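Local coordinates for protein Endonuclease/exonuclease/phosphatase (PDB 3TEB) that probably acts as a magnesium-dependent hydrolase of the DNase I-like superfamily, perhaps a nuclease, although its substrate is not established, at residues 44-49 / 89-94; 84-89 / 115-120. All coordinates share one frame; numbering follows the deposited sequence.

Interaction 1. Residues 44-49 / 89-94; sequences NQLMNN and GKYNEG
Gln45 and Asn92 form the hydrogen-bonded pair in a short antiparallel ladder whose strand axes, 44-46 and 91-94, pass 4.4 Å apart at 157°. Gln45 N donates to Asn92 O over 3.2 Å, and Asn92 N returns a bond to Gln45 O at 2.7 Å. Asn44 with Glu93 and Leu46 with Tyr91 are the flanking non-hydrogen-bonded pairs. Beyond the strand, Met47 N still bonds to Lys90 O, tying down the start of the type I turn from Leu46 to Asn49.

Polar side chains work on both faces of the ladder. On the Gln45 face, a weak but straight bond of 3.4 Å runs from Gln45 NE2 to Asn92 OD1, the two amide planes 57° apart. Glutamine suits this place because its amide also serves residues 55-60: OE1 accepts from Arg57 N and Asn60 ND2, and NE2 donates to Asp55 O. On the other face, Asn44 and Glu93 lie side by side; a water donates to Glu93 OE2 at 3.0 Å and more weakly to Asn44 OD1, while Asn44 ND2 bonds to Ala13 O.

Packing gathers toward the turn. Tyr91 sets its ring edge against Gln45 O, and its CE1 makes an apolar contact 3.8 Å from Leu46 CG. Met47, present as selenomethionine, bends at chi3 (-51°), bringing CE within 3.7 Å of Lys90 CB, and the flexible selenoether chain crosses the aliphatic part of the lysine at about a right angle.

The ladder joins the ends of strands 37-46 and 91-99, neighbours in a seven-stranded mixed sheet, with strand 78-84 beyond 91-99. Glu93 lies about 4 Å, side chain to side chain, from the magnesium-binding Glu42, which places this end of the sheet beside the metal site.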
loop_
_atom_site.group_PDB
_atom_site.type_symbol
_atom_site.label_atom_id
_atom_site.label_comp_id
_atom_site.label_asym_id
_atom_site.label_seq_id
_atom_site.Cartn_x
_atom_site.Cartn_y
_atom_site.Cartn_z
ATOM N N ASN A 44 -3.516 -7.815 8.683
ATOM C CA ASN A 44 -3.527 -9.142 9.315
ATOM C C ASN A 44 -4.906 -9.621 9.720
ATOM O O ASN A 44 -5.812 -8.825 9.990
ATOM C CB ASN A 44 -2.612 -9.178 10.553
ATOM C CG ASN A 44 -1.168 -8.785 10.250
ATOM O OD1 ASN A 44 -0.549 -9.311 9.330
ATOM N ND2 ASN A 44 -0.624 -7.865 11.039
ATOM N N GLN A 45 -5.047 -10.939 9.760
ATOM C CA GLN A 45 -6.205 -11.590 10.364
ATOM C C GLN A 45 -5.766 -12.864 11.088
ATOM O O GLN A 45 -4.740 -13.469 10.756
ATOM C CB GLN A 45 -7.250 -11.919 9.305
ATOM C CG GLN A 45 -6.848 -13.041 8.340
ATOM C CD GLN A 45 -7.858 -13.266 7.227
ATOM O OE1 GLN A 45 -8.803 -12.487 7.051
ATOM N NE2 GLN A 45 -7.665 -14.337 6.472
ATOM N N LEU A 46 -6.544 -13.271 12.080
ATOM C CA LEU A 46 -6.232 -14.476 12.834
ATOM C C LEU A 46 -6.562 -15.730 12.047
ATOM O O LEU A 46 -7.705 -15.921 11.648
ATOM C CB LEU A 46 -7.016 -14.486 14.134
ATOM C CG LEU A 46 -6.431 -13.643 15.247
ATOM C CD1 LEU A 46 -7.525 -13.271 16.241
ATOM C CD2 LEU A 46 -5.313 -14.404 15.928
HETATM N N MSE A 47 -5.571 -16.596 11.853
HETATM C CA MSE A 47 -5.775 -17.835 11.108
HETATM C C MSE A 47 -6.939 -18.646 11.638
HETATM O O MSE A 47 -7.558 -19.419 10.901
HETATM C CB MSE A 47 -4.558 -18.730 11.199
HETATM C CG MSE A 47 -3.265 -18.129 10.756
HETATM SE SE MSE A 47 -1.953 -19.534 10.946
HETATM C CE MSE A 47 -2.310 -20.108 12.793
ATOM N N ASN A 48 -7.220 -18.491 12.927
ATOM C CA ASN A 48 -8.198 -19.349 13.561
ATOM C C ASN A 48 -9.627 -18.823 13.611
ATOM O O ASN A 48 -10.533 -19.593 13.900
ATOM C CB ASN A 48 -7.696 -19.820 14.922
ATOM C CG ASN A 48 -6.757 -20.999 14.812
ATOM O OD1 ASN A 48 -6.813 -21.763 13.859
ATOM N ND2 ASN A 48 -5.896 -21.161 15.796
ATOM N N ASN A 49 -9.824 -17.545 13.288
ATOM C CA ASN A 49 -11.161 -16.944 13.218
ATOM C C ASN A 49 -12.018 -17.511 12.089
ATOM O O ASN A 49 -11.470 -18.075 11.153
ATOM C CB ASN A 49 -11.045 -15.431 13.077
ATOM C CG ASN A 49 -10.807 -14.739 14.413
ATOM O OD1 ASN A 49 -10.476 -15.385 15.407
ATOM N ND2 ASN A 49 -10.974 -13.413 14.439
ATOM N N GLY A 89 3.004 -14.178 15.035
ATOM C CA GLY A 89 2.095 -14.914 15.909
ATOM C C GLY A 89 1.303 -15.950 15.150
ATOM O O GLY A 89 1.867 -16.825 14.498
ATOM N N LYS A 90 -0.013 -15.838 15.228
ATOM C CA LYS A 90 -0.898 -16.689 14.459
ATOM C C LYS A 90 -1.740 -15.854 13.495
ATOM O O LYS A 90 -2.950 -16.054 13.383
ATOM C CB LYS A 90 -1.794 -17.511 15.391
ATOM C CG LYS A 90 -1.092 -18.673 16.102
ATOM C CD LYS A 90 -2.101 -19.554 16.823
ATOM C CE LYS A 90 -1.548 -20.929 17.152
ATOM N NZ LYS A 90 -1.289 -21.109 18.621
ATOM N N TYR A 91 -1.094 -14.918 12.800
ATOM C CA TYR A 91 -1.774 -14.107 11.795
ATOM C C TYR A 91 -1.492 -14.540 10.348
ATOM O O TYR A 91 -0.425 -15.078 10.036
ATOM C CB TYR A 91 -1.382 -12.635 11.932
ATOM C CG TYR A 91 -1.832 -11.977 13.195
ATOM C CD1 TYR A 91 -3.184 -11.859 13.504
ATOM C CD2 TYR A 91 -0.909 -11.439 14.076
ATOM C CE1 TYR A 91 -3.601 -11.240 14.684
ATOM C CE2 TYR A 91 -1.310 -10.823 15.247
ATOM C CZ TYR A 91 -2.657 -10.724 15.550
ATOM O OH TYR A 91 -3.047 -10.100 16.720
ATOM N N ASN A 92 -2.463 -14.296 9.473
ATOM C CA ASN A 92 -2.202 -14.257 8.051
ATOM C C ASN A 92 -1.813 -12.826 7.718
ATOM O O ASN A 92 -2.499 -11.876 8.121
ATOM C CB ASN A 92 -3.439 -14.659 7.233
ATOM C CG ASN A 92 -3.895 -16.106 7.478
ATOM O OD1 ASN A 92 -5.103 -16.385 7.452
ATOM N ND2 ASN A 92 -2.944 -17.029 7.699
ATOM N N GLU A 93 -0.709 -12.663 7.005
ATOM C CA GLU A 93 -0.275 -11.337 6.585
ATOM C C GLU A 93 -0.618 -11.138 5.118
ATOM O O GLU A 93 -0.371 -12.021 4.299
ATOM C CB GLU A 93 1.230 -11.163 6.816
ATOM C CG GLU A 93 1.680 -9.709 6.781
ATOM C CD GLU A 93 3.126 -9.493 7.261
ATOM O OE1 GLU A 93 3.953 -8.978 6.446
ATOM O OE2 GLU A 93 3.433 -9.825 8.442
ATOM N N GLY A 94 -1.190 -9.995 4.780
ATOM C CA GLY A 94 -1.564 -9.747 3.406
ATOM C C GLY A 94 -1.546 -8.280 3.075
ATOM O O GLY A 94 -1.048 -7.470 3.848
HETATM O O HOH W 1 1.640 -10.697 10.692
#

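Interaction 2. Residues 84-89 / 115-120; sequences SHIGFG and QSVRTI
Ile86 and Val117 meet through a single direct backbone bond, Ile86 N to Val117 O at 2.7 Å, with the donor lying in the carbonyl plane. Close packing centres on His85. Its chi1 of 55° sets CG between the backbone N and the carbonyl carbon, and the face of the ring then meets Ile120: Ile120 CA makes a CH-pi contact 4.2 Å from the ring centroid, only 4° off the normal. Thr119 O comes to 3.4 Å from His85 CB. A histidine fits because its flat face accepts this backbone while ND1 bonds to Ala122 O just beyond the segment; Ile120 O has its own partner in Arg123 NE.

The outer side is looser. A water donates to Ile86 O and Val117 O, each at 2.8 Å, bridging the two chains. Ile86 CD1 stands 4.3 Å from Val117 CG2 and equally far from Arg118 CG, a thin apolar contact next to the exposed arginine. Ser116 shapes the loop that presents Val117 O: its OG accepts from Arg118 N in an ST turn, within a type I turn ending at Thr119.

The contact joins the loop after strand 78-84 to the loop between strands 105-110 and 124-132 of the second sheet. Tyr110 of strand 105-110 touches Val117 and bonds through its hydroxyl to Ser84 O, while Ser84 OG pairs with Arg124 N.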
loop_
_atom_site.group_PDB
_atom_site.type_symbol
_atom_site.label_atom_id
_atom_site.label_comp_id
_atom_site.label_asym_id
_atom_site.label_seq_id
_atom_site.Cartn_x
_atom_site.Cartn_y
_atom_site.Cartn_z
ATOM N N SER A 84 -0.685 -13.291 2.067
ATOM C CA SER A 84 0.666 -13.557 1.530
ATOM C C SER A 84 1.293 -14.790 2.131
ATOM O O SER A 84 1.681 -15.708 1.403
ATOM C CB SER A 84 1.633 -12.400 1.772
ATOM O OG SER A 84 1.321 -11.281 0.968
ATOM N N HIS A 85 1.415 -14.789 3.457
ATOM C CA HIS A 85 2.103 -15.838 4.197
ATOM C C HIS A 85 1.662 -15.820 5.667
ATOM O O HIS A 85 1.023 -14.865 6.120
ATOM C CB HIS A 85 3.615 -15.629 4.103
ATOM C CG HIS A 85 4.069 -14.273 4.555
ATOM N ND1 HIS A 85 4.571 -13.327 3.688
ATOM C CD2 HIS A 85 4.092 -13.701 5.782
ATOM C CE1 HIS A 85 4.884 -12.233 4.363
ATOM N NE2 HIS A 85 4.603 -12.434 5.637
ATOM N N ILE A 86 2.003 -16.880 6.400
ATOM C CA ILE A 86 1.882 -16.914 7.857
ATOM C C ILE A 86 2.759 -15.822 8.481
ATOM O O ILE A 86 3.955 -15.780 8.255
ATOM C CB ILE A 86 2.257 -18.311 8.405
ATOM C CG1 ILE A 86 1.160 -19.321 8.053
ATOM C CG2 ILE A 86 2.461 -18.271 9.901
ATOM C CD1 ILE A 86 1.646 -20.754 7.983
ATOM N N GLY A 87 2.165 -14.935 9.262
ATOM C CA GLY A 87 2.894 -13.760 9.706
ATOM C C GLY A 87 3.500 -13.807 11.092
ATOM O O GLY A 87 4.188 -14.758 11.467
ATOM N N PHE A 88 3.264 -12.737 11.839
ATOM C CA PHE A 88 3.617 -12.668 13.237
ATOM C C PHE A 88 2.568 -13.434 14.026
ATOM O O PHE A 88 1.384 -13.363 13.706
ATOM C CB PHE A 88 3.663 -11.202 13.683
ATOM C CG PHE A 88 4.825 -10.434 13.112
ATOM C CD1 PHE A 88 6.078 -10.482 13.728
ATOM C CD2 PHE A 88 4.677 -9.673 11.952
ATOM C CE1 PHE A 88 7.171 -9.773 13.195
ATOM C CE2 PHE A 88 5.759 -8.964 11.412
ATOM C CZ PHE A 88 7.007 -9.020 12.032
ATOM N N GLY A 89 3.004 -14.178 15.035
ATOM C CA GLY A 89 2.095 -14.914 15.909
ATOM C C GLY A 89 1.303 -15.950 15.150
ATOM O O GLY A 89 1.867 -16.825 14.498
ATOM N N GLN A 115 6.474 -18.778 -2.996
ATOM C CA GLN A 115 5.020 -18.728 -3.077
ATOM C C GLN A 115 4.356 -19.628 -2.048
ATOM O O GLN A 115 3.205 -20.005 -2.209
ATOM C CB GLN A 115 4.571 -19.153 -4.464
ATOM C CG GLN A 115 5.078 -18.258 -5.528
ATOM C CD GLN A 115 4.803 -18.759 -6.902
ATOM O OE1 GLN A 115 3.957 -19.613 -7.106
ATOM N NE2 GLN A 115 5.513 -18.223 -7.863
ATOM N N SER A 116 5.092 -19.991 -1.008
ATOM C CA SER A 116 4.576 -20.834 0.055
ATOM C C SER A 116 4.194 -19.976 1.256
ATOM O O SER A 116 5.001 -19.152 1.702
ATOM C CB SER A 116 5.644 -21.843 0.468
ATOM O OG SER A 116 5.364 -22.382 1.750
ATOM N N VAL A 117 2.990 -20.174 1.794
ATOM C CA VAL A 117 2.535 -19.412 2.964
ATOM C C VAL A 117 3.442 -19.646 4.176
ATOM O O VAL A 117 3.362 -18.930 5.170
ATOM C CB VAL A 117 1.069 -19.731 3.357
ATOM C CG1 VAL A 117 0.092 -19.353 2.244
ATOM C CG2 VAL A 117 0.919 -21.187 3.760
ATOM N N ARG A 118 4.314 -20.639 4.079
ATOM C CA ARG A 118 5.256 -20.938 5.140
ATOM C C ARG A 118 6.597 -20.205 5.040
ATOM O O ARG A 118 7.523 -20.541 5.763
ATOM C CB ARG A 118 5.512 -22.434 5.187
ATOM C CG ARG A 118 4.397 -23.213 5.801
ATOM C CD ARG A 118 4.211 -24.562 5.144
ATOM N NE ARG A 118 5.460 -25.102 4.602
ATOM C CZ ARG A 118 6.301 -25.900 5.262
ATOM N NH1 ARG A 118 6.040 -26.267 6.517
ATOM N NH2 ARG A 118 7.407 -26.339 4.654
ATOM N N THR A 119 6.708 -19.220 4.153
ATOM C CA THR A 119 7.954 -18.477 3.963
ATOM C C THR A 119 7.685 -16.998 4.084
ATOM O O THR A 119 6.812 -16.462 3.402
ATOM C CB THR A 119 8.543 -18.740 2.573
ATOM O OG1 THR A 119 8.711 -20.146 2.405
ATOM C CG2 THR A 119 9.901 -18.041 2.381
ATOM N N ILE A 120 8.451 -16.342 4.947
ATOM C CA ILE A 120 8.282 -14.924 5.225
ATOM C C ILE A 120 8.419 -14.098 3.946
ATOM O O ILE A 120 7.764 -13.056 3.805
ATOM C CB ILE A 120 9.304 -14.449 6.310
ATOM C CG1 ILE A 120 8.974 -15.076 7.658
ATOM C CG2 ILE A 120 9.318 -12.913 6.470
ATOM C CD1 ILE A 120 7.556 -14.718 8.153
HETATM O O HOH W 2 5.300 -17.733 6.736
#

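Going from the N terminus, the chain leaves strand 37-46, passes through the small hairpin 51-57, helix 61-69 and strand 78-84, and returns in strand 91-99, where interaction 1 closes that loop. Interaction 2 starts at 84-89, before this closure, and closes a later loop at 115-120; the two therefore cross, sharing Gly89. They also meet directly: Ser84 and His85 form a classic beta bulge opposite Glu93, probably bonded through Ser84 N to Glu93 O (2.6 Å) and Glu93 N to His85 O (2.9 Å). Interaction 1 belongs to one sheet, whereas interaction 2 ties it to a loop of the other.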